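Local atomic coordinates of conserved hypothetical protein (Enterococcus faecalis, PDB entry 1Z6M), a protein that is of unknown function but has a thioredoxin-like fold and a CxxC pair at a helix start, consistent with a role in thiol-disulfide exchange. Residues A[102-107]-A[117-122]. Sequence-based numbering, arbitrary orientation.
Sequences FATQDE and ATYAEK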
ATOM      1  N   PHE A 102       4.782  -9.677   0.751  1.00 10.96           N
ATOM      2  CA  PHE A 102       4.017  -9.936   1.959  1.00 11.28           C
ATOM      3  C   PHE A 102       4.114 -11.400   2.394  1.00 11.63           C
ATOM      4  O   PHE A 102       4.240 -11.689   3.591  1.00 11.97           O
ATOM      5  CB  PHE A 102       2.554  -9.533   1.763  1.00 11.46           C
ATOM      6  CG  PHE A 102       2.286  -8.050   1.962  1.00 10.41           C
ATOM      7  CD1 PHE A 102       1.662  -7.304   0.972  1.00 11.19           C
ATOM      8  CD2 PHE A 102       2.644  -7.412   3.141  1.00 11.21           C
ATOM      9  CE1 PHE A 102       1.396  -5.949   1.145  1.00 10.57           C
ATOM     10  CE2 PHE A 102       2.380  -6.059   3.333  1.00 10.89           C
ATOM     11  CZ  PHE A 102       1.749  -5.334   2.332  1.00 10.88           C
ATOM     12  N   ALA A 103       4.058 -12.323   1.438  1.00 11.62           N
ATOM     13  CA  ALA A 103       4.132 -13.736   1.790  1.00 11.92           C
ATOM     14  C   ALA A 103       5.476 -14.119   2.416  1.00 11.77           C
ATOM     15  O   ALA A 103       5.553 -15.079   3.179  1.00 12.90           O
ATOM     16  CB  ALA A 103       3.875 -14.597   0.575  1.00 12.26           C
ATOM     17  N   THR A 104       6.527 -13.372   2.082  1.00 11.86           N
ATOM     18  CA  THR A 104       7.873 -13.625   2.589  1.00 12.02           C
ATOM     19  C   THR A 104       8.325 -12.630   3.666  1.00 12.02           C
ATOM     20  O   THR A 104       9.498 -12.601   4.038  1.00 12.07           O
ATOM     21  CB  THR A 104       8.901 -13.615   1.433  1.00 11.57           C
ATOM     22  OG1 THR A 104       8.865 -12.346   0.751  1.00 11.57           O
ATOM     23  CG2 THR A 104       8.624 -14.774   0.439  1.00 11.78           C
ATOM     24  N   GLN A 105       7.381 -11.858   4.205  1.00 11.85           N
ATOM     25  CA  GLN A 105       7.690 -10.731   5.087  1.00 11.79           C
ATOM     26  C   GLN A 105       8.586 -11.086   6.270  1.00 12.17           C
ATOM     27  O   GLN A 105       9.468 -10.310   6.644  1.00 12.31           O
ATOM     28  CB  GLN A 105       6.391 -10.080   5.583  1.00 11.16           C
ATOM     29  CG  GLN A 105       6.584  -8.754   6.301  1.00 11.16           C
ATOM     30  CD  GLN A 105       5.273  -8.211   6.784  1.00 10.20           C
ATOM     31  OE1 GLN A 105       4.759  -8.635   7.822  1.00 12.12           O
ATOM     32  NE2 GLN A 105       4.690  -7.304   6.007  1.00 10.21           N
ATOM     33  N   ASP A 106       8.368 -12.256   6.863  1.00 12.92           N
ATOM     34  CA  ASP A 106       9.178 -12.663   8.016  1.00 14.44           C
ATOM     35  C   ASP A 106      10.590 -13.100   7.648  1.00 14.98           C
ATOM     36  O   ASP A 106      11.475 -13.109   8.502  1.00 15.90           O
ATOM     37  CB  ASP A 106       8.468 -13.752   8.811  1.00 15.23           C
ATOM     38  CG  ASP A 106       7.129 -13.292   9.335  1.00 16.51           C
ATOM     39  OD1 ASP A 106       7.088 -12.249  10.019  1.00 17.14           O
ATOM     40  OD2 ASP A 106       6.123 -13.960   9.041  1.00 18.94           O
ATOM     41  N   GLU A 107      10.787 -13.455   6.382  1.00 15.28           N
ATOM     42  CA  GLU A 107      12.089 -13.897   5.879  1.00 15.90           C
ATOM     43  C   GLU A 107      13.030 -12.733   5.653  1.00 15.18           C
ATOM     44  O   GLU A 107      14.194 -12.809   6.030  1.00 16.60           O
ATOM     45  CB  GLU A 107      11.940 -14.703   4.584  1.00 16.25           C
ATOM     46  CG  GLU A 107      11.262 -16.047   4.791  1.00 17.85           C
ATOM     47  CD  GLU A 107      11.156 -16.878   3.518  1.00 18.02           C
ATOM     48  OE1 GLU A 107      11.842 -16.576   2.508  1.00 22.10           O
ATOM     49  OE2 GLU A 107      10.397 -17.871   3.533  1.00 22.50           O
ATOM     50  N   ALA A 117      17.990  -5.784   0.262  1.00 12.88           N
ATOM     51  CA  ALA A 117      18.263  -5.565  -1.158  1.00 13.04           C
ATOM     52  C   ALA A 117      18.706  -6.852  -1.855  1.00 13.57           C
ATOM     53  O   ALA A 117      18.217  -7.190  -2.941  1.00 13.90           O
ATOM     54  CB  ALA A 117      19.310  -4.454  -1.335  1.00 13.26           C
ATOM     55  N   THR A 118      19.614  -7.583  -1.215  1.00 13.92           N
ATOM     56  CA  THR A 118      20.109  -8.842  -1.749  1.00 14.80           C
ATOM     57  C   THR A 118      18.965  -9.844  -1.877  1.00 14.05           C
ATOM     58  O   THR A 118      18.865 -10.541  -2.878  1.00 14.60           O
ATOM     59  CB  THR A 118      21.245  -9.382  -0.856  1.00 15.01           C
ATOM     60  OG1 THR A 118      22.327  -8.440  -0.879  1.00 17.15           O
ATOM     61  CG2 THR A 118      21.758 -10.739  -1.346  1.00 16.99           C
ATOM     62  N   TYR A 119      18.098  -9.892  -0.873  1.00 13.68           N
ATOM     63  CA  TYR A 119      16.935 -10.779  -0.911  1.00 13.03           C
ATOM     64  C   TYR A 119      15.995 -10.406  -2.062  1.00 13.35           C
ATOM     65  O   TYR A 119      15.501 -11.281  -2.782  1.00 13.27           O
ATOM     66  CB  TYR A 119      16.190 -10.733   0.422  1.00 13.39           C
ATOM     67  CG  TYR A 119      15.108 -11.782   0.565  1.00 12.34           C
ATOM     68  CD1 TYR A 119      15.346 -12.966   1.262  1.00 13.15           C
ATOM     69  CD2 TYR A 119      13.842 -11.593   0.001  1.00 13.69           C
ATOM     70  CE1 TYR A 119      14.349 -13.924   1.404  1.00 13.62           C
ATOM     71  CE2 TYR A 119      12.845 -12.544   0.131  1.00 14.65           C
ATOM     72  CZ  TYR A 119      13.104 -13.707   0.831  1.00 14.06           C
ATOM     73  OH  TYR A 119      12.101 -14.644   0.943  1.00 14.76           O
ATOM     74  N   ALA A 120      15.747  -9.114  -2.246  1.00 13.12           N
ATOM     75  CA  ALA A 120      14.900  -8.675  -3.361  1.00 13.63           C
ATOM     76  C   ALA A 120      15.470  -9.147  -4.696  1.00 13.91           C
ATOM     77  O   ALA A 120      14.734  -9.615  -5.566  1.00 13.83           O
ATOM     78  CB  ALA A 120      14.711  -7.159  -3.354  1.00 13.45           C
ATOM     79  N   GLU A 121      16.787  -9.051  -4.827  1.00 14.28           N
ATOM     80  CA  GLU A 121      17.475  -9.382  -6.066  1.00 15.32           C
ATOM     81  C   GLU A 121      17.601 -10.883  -6.272  1.00 15.79           C
ATOM     82  O   GLU A 121      17.246 -11.398  -7.339  1.00 17.43           O
ATOM     83  CB  GLU A 121      18.850  -8.703  -6.088  1.00 15.20           C
ATOM     84  CG  GLU A 121      18.720  -7.191  -6.217  1.00 16.03           C
ATOM     85  CD  GLU A 121      19.931  -6.410  -5.736  1.00 17.04           C
ATOM     86  OE1 GLU A 121      20.984  -7.007  -5.416  1.00 20.33           O
ATOM     87  OE2 GLU A 121      19.822  -5.169  -5.689  1.00 17.58           O
ATOM     88  N   LYS A 122      18.095 -11.586  -5.258  1.00 15.84           N
ATOM     89  CA  LYS A 122      18.440 -13.006  -5.399  1.00 16.56           C
ATOM     90  C   LYS A 122      17.288 -13.953  -5.082  1.00 16.68           C
ATOM     91  O   LYS A 122      17.164 -15.009  -5.708  1.00 18.05           O
ATOM     92  CB  LYS A 122      19.645 -13.346  -4.525  1.00 16.87           C
ATOM     93  CG  LYS A 122      20.924 -12.659  -4.968  1.00 18.67           C
ATOM     94  CD  LYS A 122      22.135 -13.192  -4.239  1.00 20.79           C
ATOM     95  CE  LYS A 122      23.403 -12.519  -4.744  1.00 21.38           C
ATOM     96  NZ  LYS A 122      24.634 -13.126  -4.165  1.00 24.06           N
TER
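In the all-helical part of this thioredoxin-like fold, Tyr-119 reaches from helix 113-123 to the kink where helix 91-103 gives way to the short helix 105-108, meeting Thr-104 and Glu-107 there. Such a helical insertion, set between the third and fourth strands of the central sheet, is familiar from DsbA-type relatives of thioredoxin. The contact is small, burying 138 Å² in all, and lies at the surface, its centre about 17 Å from the centre of the chain.

A long, flat side chain suits the gap, since even the nearest CA atoms, those of Glu-107 and Tyr-119, are 8.9 Å apart. With CG of Tyr-119 anti to the backbone N (chi1 -170°), the ring extends across and presents its hydroxyl to the other segment. The ring also meets that of Trp-108, with planes at about 45°, while Met-82 and Leu-124 add contacts from neighbouring parts of the chain.

Thr-104 leaves helical geometry at the kink and precedes the next helix. A beta-branched residue serves two purposes here: OG1 turns back to bond the carbonyl of Lys-100, one turn earlier, and the carbon side of the branch receives the tyrosine. Thr-104 CB lies 3.4 Å from Tyr-119 OH, and CG2 of the same threonine is 3.5 Å from that oxygen.

Glu-107 supplies the acceptor, its chain extended beyond CG, and its CB packs 3.6 Å from Tyr-119 OH. The carboxylate stands steeply to the ring, the two planes 78° apart, and one oxygen arrives at the ring's edge in plane. There Tyr-119 OH donates a very short hydrogen bond, 2.5 Å, to Glu-107 OE1.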